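Side-chain contacts in dihydrodipicolinate synthase (Oceanobacillus iheyensis HTE831, PDB 3D0C), which probably acts as a 4-hydroxy-tetrahydrodipicolinate synthase, condensing pyruvate with aspartate semialdehyde in the lysine pathway: residues Tyr128-Ile133 and Ile154-Pro159; Val216-Gln221 and Glu269-Arg274; Leu227-Leu230 and Glu236-Trp239. The protein carries 1 engineered substitution. All coordinates share one frame; numbering follows the deposited sequence.

Interaction 1 of 3, residues Tyr128-Ile133 and Ile154-Pro159; sequences YYRNII and IKELAP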
ATOM      1  N   TYR A 128     -12.424  -1.505  10.180  1.00 17.93           N
ATOM      2  CA  TYR A 128     -10.990  -1.782  10.235  1.00 17.09           C
ATOM      3  C   TYR A 128     -10.386  -1.054  11.429  1.00 16.39           C
ATOM      4  O   TYR A 128      -9.768  -1.662  12.322  1.00 15.37           O
ATOM      5  CB  TYR A 128     -10.326  -1.289   8.943  1.00 17.83           C
ATOM      6  CG  TYR A 128      -8.830  -1.470   8.902  1.00 23.37           C
ATOM      7  CD1 TYR A 128      -8.268  -2.702   8.586  1.00 25.93           C
ATOM      8  CD2 TYR A 128      -7.973  -0.408   9.190  1.00 25.00           C
ATOM      9  CE1 TYR A 128      -6.885  -2.876   8.557  1.00 27.62           C
ATOM     10  CE2 TYR A 128      -6.596  -0.568   9.166  1.00 27.18           C
ATOM     11  CZ  TYR A 128      -6.055  -1.804   8.849  1.00 28.05           C
ATOM     12  OH  TYR A 128      -4.689  -1.953   8.827  1.00 23.63           O
ATOM     13  N   TYR A 129     -10.571   0.259  11.445  1.00 15.54           N
ATOM     14  CA  TYR A 129     -10.032   1.082  12.520  1.00 17.52           C
ATOM     15  C   TYR A 129     -10.555   0.738  13.907  1.00 17.76           C
ATOM     16  O   TYR A 129      -9.801   0.594  14.862  1.00 14.71           O
ATOM     17  CB  TYR A 129     -10.315   2.561  12.237  1.00 22.20           C
ATOM     18  CG  TYR A 129      -9.519   3.130  11.088  1.00 26.21           C
ATOM     19  CD1 TYR A 129      -8.131   2.988  11.037  1.00 26.86           C
ATOM     20  CD2 TYR A 129     -10.150   3.819  10.056  1.00 27.39           C
ATOM     21  CE1 TYR A 129      -7.394   3.520   9.983  1.00 29.84           C
ATOM     22  CE2 TYR A 129      -9.421   4.358   8.996  1.00 30.71           C
ATOM     23  CZ  TYR A 129      -8.045   4.203   8.966  1.00 31.77           C
ATOM     24  OH  TYR A 129      -7.323   4.727   7.920  1.00 29.86           O
ATOM     25  N   ARG A 130     -11.862   0.610  14.027  1.00 18.34           N
ATOM     26  CA  ARG A 130     -12.444   0.307  15.329  1.00 21.16           C
ATOM     27  C   ARG A 130     -12.009  -1.031  15.937  1.00 19.62           C
ATOM     28  O   ARG A 130     -11.781  -1.116  17.148  1.00 20.39           O
ATOM     29  CB  ARG A 130     -13.970   0.362  15.238  1.00 24.03           C
ATOM     30  CG  ARG A 130     -14.646   0.128  16.570  1.00 30.84           C
ATOM     31  CD  ARG A 130     -15.980   0.834  16.591  1.00 35.39           C
ATOM     32  NE  ARG A 130     -16.805   0.418  15.469  1.00 38.65           N
ATOM     33  CZ  ARG A 130     -17.721   1.195  14.914  1.00 40.51           C
ATOM     34  NH1 ARG A 130     -17.907   2.419  15.386  1.00 41.73           N
ATOM     35  NH2 ARG A 130     -18.452   0.744  13.907  1.00 41.10           N
ATOM     36  N   ASN A 131     -11.923  -2.084  15.123  1.00 21.91           N
ATOM     37  CA  ASN A 131     -11.515  -3.370  15.662  1.00 24.53           C
ATOM     38  C   ASN A 131     -10.063  -3.321  16.161  1.00 25.96           C
ATOM     39  O   ASN A 131      -9.718  -4.004  17.117  1.00 24.50           O
ATOM     40  CB  ASN A 131     -11.679  -4.475  14.617  1.00 23.27           C
ATOM     41  CG  ASN A 131     -13.133  -4.712  14.239  1.00 26.44           C
ATOM     42  OD1 ASN A 131     -14.054  -4.335  14.974  1.00 24.07           O
ATOM     43  ND2 ASN A 131     -13.348  -5.352  13.095  1.00 26.17           N
ATOM     44  N   ILE A 132      -9.213  -2.515  15.529  1.00 24.72           N
ATOM     45  CA  ILE A 132      -7.830  -2.446  15.970  1.00 25.90           C
ATOM     46  C   ILE A 132      -7.691  -1.661  17.282  1.00 27.67           C
ATOM     47  O   ILE A 132      -7.084  -2.150  18.243  1.00 26.07           O
ATOM     48  CB  ILE A 132      -6.932  -1.843  14.867  1.00 25.27           C
ATOM     49  CG1 ILE A 132      -6.958  -2.775  13.650  1.00 24.09           C
ATOM     50  CG2 ILE A 132      -5.501  -1.644  15.378  1.00 23.59           C
ATOM     51  CD1 ILE A 132      -6.243  -2.243  12.471  1.00 22.81           C
ATOM     52  N   ILE A 133      -8.274  -0.466  17.324  1.00 28.52           N
ATOM     53  CA  ILE A 133      -8.225   0.387  18.500  1.00 30.01           C
ATOM     54  C   ILE A 133      -8.736  -0.367  19.739  1.00 33.10           C
ATOM     55  O   ILE A 133      -8.049  -0.440  20.771  1.00 33.59           O
ATOM     56  CB  ILE A 133      -9.104   1.632  18.279  1.00 29.96           C
ATOM     57  CG1 ILE A 133      -8.564   2.467  17.109  1.00 29.54           C
ATOM     58  CG2 ILE A 133      -9.175   2.467  19.552  1.00 28.42           C
ATOM     59  CD1 ILE A 133      -9.420   3.640  16.737  1.00 27.86           C
ATOM     60  N   ILE A 154     -13.689   9.701  10.162  1.00 22.19           N
ATOM     61  CA  ILE A 154     -13.070  10.310  11.327  1.00 23.45           C
ATOM     62  C   ILE A 154     -14.154  10.712  12.333  1.00 23.13           C
ATOM     63  O   ILE A 154     -14.047  10.415  13.521  1.00 20.32           O
ATOM     64  CB  ILE A 154     -12.255  11.573  10.928  1.00 26.43           C
ATOM     65  CG1 ILE A 154     -11.015  11.174  10.122  1.00 27.88           C
ATOM     66  CG2 ILE A 154     -11.857  12.353  12.170  1.00 26.82           C
ATOM     67  CD1 ILE A 154     -10.281  12.352   9.501  1.00 31.62           C
ATOM     68  N   LYS A 155     -15.189  11.391  11.844  1.00 21.22           N
ATOM     69  CA  LYS A 155     -16.294  11.852  12.690  1.00 25.41           C
ATOM     70  C   LYS A 155     -16.940  10.694  13.446  1.00 23.94           C
ATOM     71  O   LYS A 155     -17.240  10.801  14.639  1.00 23.57           O
ATOM     72  CB  LYS A 155     -17.340  12.573  11.831  1.00 27.59           C
ATOM     73  CG  LYS A 155     -16.820  13.870  11.210  1.00 34.97           C
ATOM     74  CD  LYS A 155     -17.765  14.452  10.161  1.00 41.16           C
ATOM     75  CE  LYS A 155     -19.127  14.792  10.739  1.00 44.45           C
ATOM     76  NZ  LYS A 155     -19.995  15.432   9.706  1.00 48.20           N
ATOM     77  N   GLU A 156     -17.140   9.590  12.739  1.00 22.03           N
ATOM     78  CA  GLU A 156     -17.729   8.383  13.310  1.00 25.55           C
ATOM     79  C   GLU A 156     -16.885   7.799  14.446  1.00 25.40           C
ATOM     80  O   GLU A 156     -17.414   7.355  15.468  1.00 25.41           O
ATOM     81  CB  GLU A 156     -17.885   7.330  12.211  1.00 29.48           C
ATOM     82  CG  GLU A 156     -18.082   5.920  12.717  1.00 35.93           C
ATOM     83  CD  GLU A 156     -19.539   5.559  12.865  1.00 40.96           C
ATOM     84  OE1 GLU A 156     -20.272   6.314  13.539  1.00 44.15           O
ATOM     85  OE2 GLU A 156     -19.949   4.519  12.305  1.00 42.70           O
ATOM     86  N   LEU A 157     -15.569   7.810  14.272  1.00 23.53           N
ATOM     87  CA  LEU A 157     -14.656   7.244  15.261  1.00 24.18           C
ATOM     88  C   LEU A 157     -14.210   8.154  16.405  1.00 22.36           C
ATOM     89  O   LEU A 157     -13.837   7.670  17.477  1.00 19.07           O
ATOM     90  CB  LEU A 157     -13.410   6.719  14.549  1.00 24.76           C
ATOM     91  CG  LEU A 157     -13.638   5.638  13.492  1.00 26.41           C
ATOM     92  CD1 LEU A 157     -12.364   5.441  12.690  1.00 27.33           C
ATOM     93  CD2 LEU A 157     -14.066   4.348  14.167  1.00 27.35           C
ATOM     94  N   ALA A 158     -14.241   9.463  16.175  1.00 24.11           N
ATOM     95  CA  ALA A 158     -13.801  10.442  17.169  1.00 26.28           C
ATOM     96  C   ALA A 158     -14.245  10.191  18.615  1.00 27.15           C
ATOM     97  O   ALA A 158     -13.460  10.369  19.543  1.00 26.96           O
ATOM     98  CB  ALA A 158     -14.217  11.838  16.737  1.00 24.18           C
ATOM     99  N   PRO A 159     -15.508   9.784  18.826  1.00 28.55           N
ATOM    100  CA  PRO A 159     -16.030   9.521  20.171  1.00 31.84           C
ATOM    101  C   PRO A 159     -15.294   8.460  20.982  1.00 31.54           C
ATOM    102  O   PRO A 159     -15.395   8.434  22.215  1.00 30.33           O
ATOM    103  CB  PRO A 159     -17.480   9.121  19.900  1.00 33.63           C
ATOM    104  CG  PRO A 159     -17.823   9.943  18.720  1.00 33.88           C
ATOM    105  CD  PRO A 159     -16.601   9.737  17.841  1.00 31.34           C
TER
HETATM  106  O   HOH W   1     -17.365   5.099  17.024  1.00 31.11           O

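Interaction 2 of 3, residues Val216-Gln221 and Glu269-Arg274; sequences VNVFPQ and EQLGLR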
ATOM      1  N   VAL A 216      13.386  17.156  11.283  1.00 19.12           N
ATOM      2  CA  VAL A 216      13.973  17.149  12.615  1.00 21.07           C
ATOM      3  C   VAL A 216      15.147  16.172  12.758  1.00 22.80           C
ATOM      4  O   VAL A 216      15.905  16.263  13.723  1.00 22.48           O
ATOM      5  CB  VAL A 216      12.916  16.831  13.697  1.00 22.58           C
ATOM      6  CG1 VAL A 216      12.000  18.036  13.900  1.00 21.98           C
ATOM      7  CG2 VAL A 216      12.107  15.608  13.299  1.00 22.63           C
ATOM      8  N   ASN A 217      15.302  15.246  11.809  1.00 22.33           N
ATOM      9  CA  ASN A 217      16.408  14.276  11.853  1.00 21.97           C
ATOM     10  C   ASN A 217      17.698  14.915  11.350  1.00 23.59           C
ATOM     11  O   ASN A 217      18.781  14.332  11.477  1.00 21.96           O
ATOM     12  CB  ASN A 217      16.117  13.052  10.965  1.00 21.94           C
ATOM     13  CG  ASN A 217      14.990  12.185  11.496  1.00 25.85           C
ATOM     14  OD1 ASN A 217      15.121  11.541  12.540  1.00 20.38           O
ATOM     15  ND2 ASN A 217      13.873  12.163  10.774  1.00 24.07           N
ATOM     16  N   VAL A 218      17.582  16.113  10.784  1.00 22.25           N
ATOM     17  CA  VAL A 218      18.737  16.798  10.217  1.00 23.11           C
ATOM     18  C   VAL A 218      18.934  18.215  10.746  1.00 24.76           C
ATOM     19  O   VAL A 218      20.033  18.580  11.170  1.00 23.86           O
ATOM     20  CB  VAL A 218      18.602  16.871   8.692  1.00 26.25           C
ATOM     21  CG1 VAL A 218      19.934  17.243   8.064  1.00 28.19           C
ATOM     22  CG2 VAL A 218      18.092  15.550   8.161  1.00 27.22           C
ATOM     23  N   PHE A 219      17.870  19.012  10.705  1.00 22.61           N
ATOM     24  CA  PHE A 219      17.913  20.396  11.175  1.00 25.61           C
ATOM     25  C   PHE A 219      16.736  20.661  12.106  1.00 24.06           C
ATOM     26  O   PHE A 219      15.865  21.475  11.805  1.00 23.64           O
ATOM     27  CB  PHE A 219      17.842  21.364   9.983  1.00 28.70           C
ATOM     28  CG  PHE A 219      19.115  21.454   9.196  1.00 36.12           C
ATOM     29  CD1 PHE A 219      20.220  22.129   9.708  1.00 39.12           C
ATOM     30  CD2 PHE A 219      19.213  20.865   7.943  1.00 38.02           C
ATOM     31  CE1 PHE A 219      21.406  22.211   8.979  1.00 42.09           C
ATOM     32  CE2 PHE A 219      20.393  20.942   7.207  1.00 41.33           C
ATOM     33  CZ  PHE A 219      21.491  21.617   7.726  1.00 41.38           C
ATOM     34  N   PRO A 220      16.698  19.982  13.260  1.00 24.84           N
ATOM     35  CA  PRO A 220      15.597  20.174  14.211  1.00 25.18           C
ATOM     36  C   PRO A 220      15.359  21.625  14.642  1.00 26.46           C
ATOM     37  O   PRO A 220      14.221  22.009  14.928  1.00 23.72           O
ATOM     38  CB  PRO A 220      16.001  19.287  15.384  1.00 24.65           C
ATOM     39  CG  PRO A 220      17.496  19.369  15.355  1.00 25.66           C
ATOM     40  CD  PRO A 220      17.785  19.199  13.875  1.00 24.69           C
ATOM     41  N   GLN A 221      16.426  22.422  14.697  1.00 25.99           N
ATOM     42  CA  GLN A 221      16.302  23.822  15.113  1.00 26.79           C
ATOM     43  C   GLN A 221      15.392  24.622  14.172  1.00 24.57           C
ATOM     44  O   GLN A 221      14.704  25.541  14.612  1.00 23.64           O
ATOM     45  CB  GLN A 221      17.688  24.491  15.211  1.00 31.20           C
ATOM     46  CG  GLN A 221      18.681  23.750  16.131  1.00 36.34           C
ATOM     47  CD  GLN A 221      19.936  24.565  16.474  1.00 40.67           C
ATOM     48  OE1 GLN A 221      20.581  25.149  15.596  1.00 42.35           O
ATOM     49  NE2 GLN A 221      20.292  24.588  17.759  1.00 39.51           N
ATOM     50  N   GLU A 269      24.116  12.195   6.092  1.00 30.17           N
ATOM     51  CA  GLU A 269      25.479  11.772   5.785  1.00 31.82           C
ATOM     52  C   GLU A 269      26.351  12.972   5.441  1.00 32.82           C
ATOM     53  O   GLU A 269      27.468  13.085   5.936  1.00 32.26           O
ATOM     54  CB  GLU A 269      25.492  10.779   4.623  1.00 32.50           C
ATOM     55  CG  GLU A 269      25.029   9.375   4.984  1.00 37.39           C
ATOM     56  CD  GLU A 269      25.923   8.708   6.018  1.00 42.09           C
ATOM     57  OE1 GLU A 269      27.161   8.789   5.879  1.00 42.63           O
ATOM     58  OE2 GLU A 269      25.392   8.092   6.967  1.00 42.93           O
ATOM     59  N   GLN A 270      25.842  13.860   4.591  1.00 33.22           N
ATOM     60  CA  GLN A 270      26.586  15.054   4.201  1.00 35.23           C
ATOM     61  C   GLN A 270      26.925  15.901   5.425  1.00 34.14           C
ATOM     62  O   GLN A 270      27.885  16.673   5.406  1.00 33.56           O
ATOM     63  CB  GLN A 270      25.781  15.889   3.199  1.00 37.97           C
ATOM     64  CG  GLN A 270      25.816  15.359   1.775  1.00 46.05           C
ATOM     65  CD  GLN A 270      25.116  16.284   0.795  1.00 50.90           C
ATOM     66  OE1 GLN A 270      25.348  17.492   0.793  1.00 52.52           O
ATOM     67  NE2 GLN A 270      24.261  15.717  -0.051  1.00 52.55           N
ATOM     68  N   LEU A 271      26.134  15.752   6.483  1.00 33.38           N
ATOM     69  CA  LEU A 271      26.363  16.492   7.719  1.00 35.32           C
ATOM     70  C   LEU A 271      27.162  15.648   8.707  1.00 33.68           C
ATOM     71  O   LEU A 271      27.365  16.045   9.852  1.00 33.96           O
ATOM     72  CB  LEU A 271      25.036  16.913   8.359  1.00 39.19           C
ATOM     73  CG  LEU A 271      24.190  17.973   7.642  1.00 43.67           C
ATOM     74  CD1 LEU A 271      23.048  18.397   8.562  1.00 45.48           C
ATOM     75  CD2 LEU A 271      25.039  19.184   7.281  1.00 44.85           C
ATOM     76  N   GLY A 272      27.601  14.477   8.257  1.00 32.18           N
ATOM     77  CA  GLY A 272      28.391  13.610   9.108  1.00 31.75           C
ATOM     78  C   GLY A 272      27.604  12.792  10.109  1.00 31.53           C
ATOM     79  O   GLY A 272      28.161  12.311  11.099  1.00 31.72           O
ATOM     80  N   LEU A 273      26.308  12.640   9.864  1.00 31.67           N
ATOM     81  CA  LEU A 273      25.459  11.860  10.754  1.00 33.11           C
ATOM     82  C   LEU A 273      25.290  10.463  10.174  1.00 31.84           C
ATOM     83  O   LEU A 273      25.244  10.291   8.958  1.00 32.89           O
ATOM     84  CB  LEU A 273      24.094  12.536  10.928  1.00 35.64           C
ATOM     85  CG  LEU A 273      24.084  13.896  11.634  1.00 39.95           C
ATOM     86  CD1 LEU A 273      22.656  14.403  11.749  1.00 41.71           C
ATOM     87  CD2 LEU A 273      24.706  13.767  13.016  1.00 41.75           C
ATOM     88  N   ARG A 274      25.209   9.470  11.053  1.00 31.94           N
ATOM     89  CA  ARG A 274      25.068   8.078  10.644  1.00 32.05           C
ATOM     90  C   ARG A 274      23.655   7.780  10.135  1.00 30.40           C
ATOM     91  O   ARG A 274      22.705   7.749  10.913  1.00 28.87           O
ATOM     92  CB  ARG A 274      25.403   7.170  11.826  1.00 34.59           C
ATOM     93  CG  ARG A 274      25.695   5.735  11.447  1.00 40.40           C
ATOM     94  CD  ARG A 274      26.261   4.970  12.632  1.00 47.16           C
ATOM     95  NE  ARG A 274      26.661   3.617  12.266  1.00 53.99           N
ATOM     96  CZ  ARG A 274      27.190   2.740  13.112  1.00 58.07           C
ATOM     97  NH1 ARG A 274      27.387   3.078  14.380  1.00 60.16           N
ATOM     98  NH2 ARG A 274      27.520   1.526  12.692  1.00 59.71           N
TER

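Interaction 3 of 3, residues Leu227-Leu230 and Glu236-Trp239; sequences LEAL and EKIW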
ATOM      1  N   LEU A 227       7.741  25.811  14.825  1.00 22.69           N
ATOM      2  CA  LEU A 227       6.742  25.526  15.852  1.00 23.91           C
ATOM      3  C   LEU A 227       6.575  26.720  16.789  1.00 23.88           C
ATOM      4  O   LEU A 227       5.457  27.131  17.090  1.00 22.44           O
ATOM      5  CB  LEU A 227       7.126  24.289  16.672  1.00 25.01           C
ATOM      6  CG  LEU A 227       6.182  23.984  17.846  1.00 26.41           C
ATOM      7  CD1 LEU A 227       4.789  23.658  17.335  1.00 26.06           C
ATOM      8  CD2 LEU A 227       6.724  22.823  18.651  1.00 28.36           C
ATOM      9  N   GLU A 228       7.689  27.286  17.247  1.00 23.20           N
ATOM     10  CA  GLU A 228       7.603  28.423  18.156  1.00 25.29           C
ATOM     11  C   GLU A 228       6.886  29.598  17.504  1.00 23.95           C
ATOM     12  O   GLU A 228       6.027  30.229  18.120  1.00 23.66           O
ATOM     13  CB  GLU A 228       8.990  28.864  18.615  1.00 26.14           C
ATOM     14  CG  GLU A 228       8.935  29.989  19.634  1.00 34.30           C
ATOM     15  CD  GLU A 228      10.272  30.249  20.297  1.00 40.06           C
ATOM     16  OE1 GLU A 228      11.227  30.633  19.586  1.00 41.04           O
ATOM     17  OE2 GLU A 228      10.366  30.067  21.531  1.00 42.95           O
ATOM     18  N   ALA A 229       7.242  29.884  16.257  1.00 20.69           N
ATOM     19  CA  ALA A 229       6.623  30.979  15.525  1.00 23.56           C
ATOM     20  C   ALA A 229       5.111  30.780  15.447  1.00 22.68           C
ATOM     21  O   ALA A 229       4.347  31.710  15.691  1.00 20.75           O
ATOM     22  CB  ALA A 229       7.215  31.072  14.123  1.00 20.22           C
ATOM     23  N   LEU A 230       4.689  29.566  15.105  1.00 22.90           N
ATOM     24  CA  LEU A 230       3.266  29.242  15.004  1.00 26.10           C
ATOM     25  C   LEU A 230       2.540  29.439  16.332  1.00 24.60           C
ATOM     26  O   LEU A 230       1.447  29.993  16.378  1.00 25.35           O
ATOM     27  CB  LEU A 230       3.078  27.791  14.539  1.00 27.69           C
ATOM     28  CG  LEU A 230       3.397  27.448  13.081  1.00 31.84           C
ATOM     29  CD1 LEU A 230       3.264  25.941  12.871  1.00 32.67           C
ATOM     30  CD2 LEU A 230       2.453  28.198  12.158  1.00 33.29           C
ATOM     31  N   GLU A 236       5.104  36.922  10.470  1.00 30.43           N
ATOM     32  CA  GLU A 236       6.307  37.219   9.710  1.00 29.83           C
ATOM     33  C   GLU A 236       7.356  36.118   9.840  1.00 28.06           C
ATOM     34  O   GLU A 236       7.938  35.679   8.842  1.00 25.31           O
ATOM     35  CB  GLU A 236       6.890  38.558  10.161  1.00 34.64           C
ATOM     36  CG  GLU A 236       5.977  39.754   9.905  1.00 42.79           C
ATOM     37  CD  GLU A 236       4.583  39.571  10.500  1.00 46.96           C
ATOM     38  OE1 GLU A 236       4.483  39.321  11.726  1.00 47.33           O
ATOM     39  OE2 GLU A 236       3.590  39.675   9.742  1.00 47.74           O
ATOM     40  N   LYS A 237       7.600  35.675  11.068  1.00 26.44           N
ATOM     41  CA  LYS A 237       8.578  34.627  11.304  1.00 26.50           C
ATOM     42  C   LYS A 237       8.075  33.292  10.735  1.00 24.58           C
ATOM     43  O   LYS A 237       8.851  32.503  10.189  1.00 22.67           O
ATOM     44  CB  LYS A 237       8.863  34.499  12.804  1.00 28.49           C
ATOM     45  CG  LYS A 237       9.953  33.491  13.133  1.00 34.79           C
ATOM     46  CD  LYS A 237      11.260  33.841  12.430  1.00 41.50           C
ATOM     47  CE  LYS A 237      12.305  32.743  12.593  1.00 45.35           C
ATOM     48  NZ  LYS A 237      12.684  32.520  14.013  1.00 46.27           N
ATOM     49  N   ILE A 238       6.774  33.047  10.861  1.00 24.04           N
ATOM     50  CA  ILE A 238       6.177  31.818  10.349  1.00 23.91           C
ATOM     51  C   ILE A 238       6.511  31.654   8.869  1.00 23.82           C
ATOM     52  O   ILE A 238       7.046  30.626   8.442  1.00 22.20           O
ATOM     53  CB  ILE A 238       4.646  31.843  10.520  1.00 26.09           C
ATOM     54  CG1 ILE A 238       4.284  31.751  12.004  1.00 27.74           C
ATOM     55  CG2 ILE A 238       4.018  30.709   9.727  1.00 26.22           C
ATOM     56  CD1 ILE A 238       2.793  31.901  12.295  1.00 28.86           C
ATOM     57  N   TRP A 239       6.194  32.684   8.090  1.00 23.48           N
ATOM     58  CA  TRP A 239       6.454  32.683   6.657  1.00 25.25           C
ATOM     59  C   TRP A 239       7.948  32.617   6.331  1.00 22.78           C
ATOM     60  O   TRP A 239       8.335  31.985   5.353  1.00 21.15           O
ATOM     61  CB  TRP A 239       5.845  33.933   6.009  1.00 29.67           C
ATOM     62  CG  TRP A 239       4.344  33.967   6.021  1.00 37.43           C
ATOM     63  CD1 TRP A 239       3.552  35.077   6.136  1.00 40.42           C
ATOM     64  CD2 TRP A 239       3.451  32.851   5.885  1.00 40.04           C
ATOM     65  NE1 TRP A 239       2.223  34.722   6.080  1.00 42.25           N
ATOM     66  CE2 TRP A 239       2.133  33.362   5.922  1.00 42.80           C
ATOM     67  CE3 TRP A 239       3.636  31.471   5.726  1.00 40.78           C
ATOM     68  CZ2 TRP A 239       1.006  32.541   5.817  1.00 44.46           C
ATOM     69  CZ3 TRP A 239       2.518  30.657   5.620  1.00 46.38           C
ATOM     70  CH2 TRP A 239       1.219  31.194   5.663  1.00 46.87           C
TER

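Interaction 1 of 3, residues Tyr128-Ile133 and Ile154-Pro159
The ring of Y129 is met obliquely by L157, whose CD1 lies 3.8 Å from Y129 CD2. The stem of the tyrosine is nearer still, Y129 CB being 3.6 Å from L157 CD1. At the edge of the R130 guanidinium, near its plane, lies E156 OE2, but at 4.3 Å from R130 NH1 it is beyond salt-bridge range; R130 forms a salt bridge with E127 through NH2. Also at the guanidinium edge, and in its plane, is a water oxygen 3.2 Å from R130 NH1, a weak bond. The same water donates to E156 O at 2.7 Å, so it links a side chain of one helix to the backbone of the next. Helices 122-135 and 152-157 are successive outer helices of the (β/α)8 barrel, with strand 140-144 between them in the chain, and Y129 and L157 both pack on I142 of this strand. L157 turns CG away from its carbonyl carbon (chi1 -59°), and its two methyls divide the work: CD1 goes to Y129, while CD2 stands 4.1 Å from R130 CB. The bend of R130 at chi3 (55°) precedes a guanidinium shared between that salt bridge, on NH2, and the weakly bound water, on NH1. On the same helix, N131 ND2 hydrogen-bonds E280 of the second subunit.

Interaction 2 of 3, residues Val216-Gln221 and Glu269-Arg274
One methyl, L271 CD1, touches two residues of 216-221 at once. It presses on V218 CG1 at 3.4 Å, tighter than ordinary van der Waals contact, and reaches the far end of the F219 ring, with CZ 3.7 Å away. The approach to that ring is oblique, and the leucine crosses both partners at about a right angle. V218 turns CG1 opposite its backbone N (chi1 -165°), which presents this methyl to L271. Beside this cluster, L273 CD1 lies 3.9 Å from the backbone oxygen N217 O. No hydrogen bond joins the segments.

In the next shell, a Schellman motif ends helix 260-270 between the two leucines: G272 N bonds E269 O at 2.7 Å, L273 N pairs with M268 O, and G272, with phi 80°, turns the chain out of the helix. N217 is anchored through ND2 to G214 O and I18 O, while F219, the N-cap residue of helix 220-232, meets the ring of W300 with planes at about 70°. The contact thus joins the start of helix 220-232, just after the last barrel strand 210-213, to the end of helix 260-270, with helix 287-303 packing against F219 and Q270.

Interaction 3 of 3, residues Leu227-Leu230 and Glu236-Trp239
I238 meets A229 and L230 where two successive helices come close, the CA atoms of A229 and I238 being 5.3 Å apart. From its CB the side chain forks. CG1, placed opposite the carbonyl carbon (chi1 -69°), reaches A229, lying 3.7 Å from A229 CB and equally near the backbone carbon of that residue. The next atom, CD1, ends the longer branch, touching A229 O on one side and L230 CD2 (3.7 Å) roughly at right angles to it. The short branch, CG2, approaches the same leucine methyl, at 3.8 Å from L230 CD2, so that both branches of the isoleucine bear on one carbon; the two side chains cross at about a right angle. Alongside, K237 CG lies 3.8 Å from A229 CB, and the lysine chain then bends at chi2 (58°). Helices 220-232 and 235-257 are joined by a short connection and pack as a helical hairpin, with Y204 and P201 of helix 196-206 touching L230 and I238 respectively. An alanine in place of I238 lacks CG1, CG2 and CD1 and is likely to open a gap beside A229 while taking from L230 CD2 the two I238 methyls it rests against. Across the segments no hydrogen bond forms, and K237 NZ stands 6.1 Å from E228 OE1, so the contact rests on apolar packing, with the small A229 CB permitting the close backbone approach.

The three contacts are spread over one (β/α)8 barrel and its C-terminal helices. Interactions 2 and 3 share helix 220-232, interaction 2 at its start and interaction 3 farther along; their centres are 22 Å apart and their nearest atoms about 7 Å, without touching. Interaction 1 is across the chain's centre from interaction 2, with centres 36 Å apart, and 33 Å from interaction 3. Y129 is about 7 Å from Y143, the predicted proton donor/acceptor, and about 10 Å from K167, the predicted Schiff-base lysine, side chain to side chain; by the same measure N217 is about 4 Å from T56, predicted to bind pyruvate. Interaction 3 is remote from these residues.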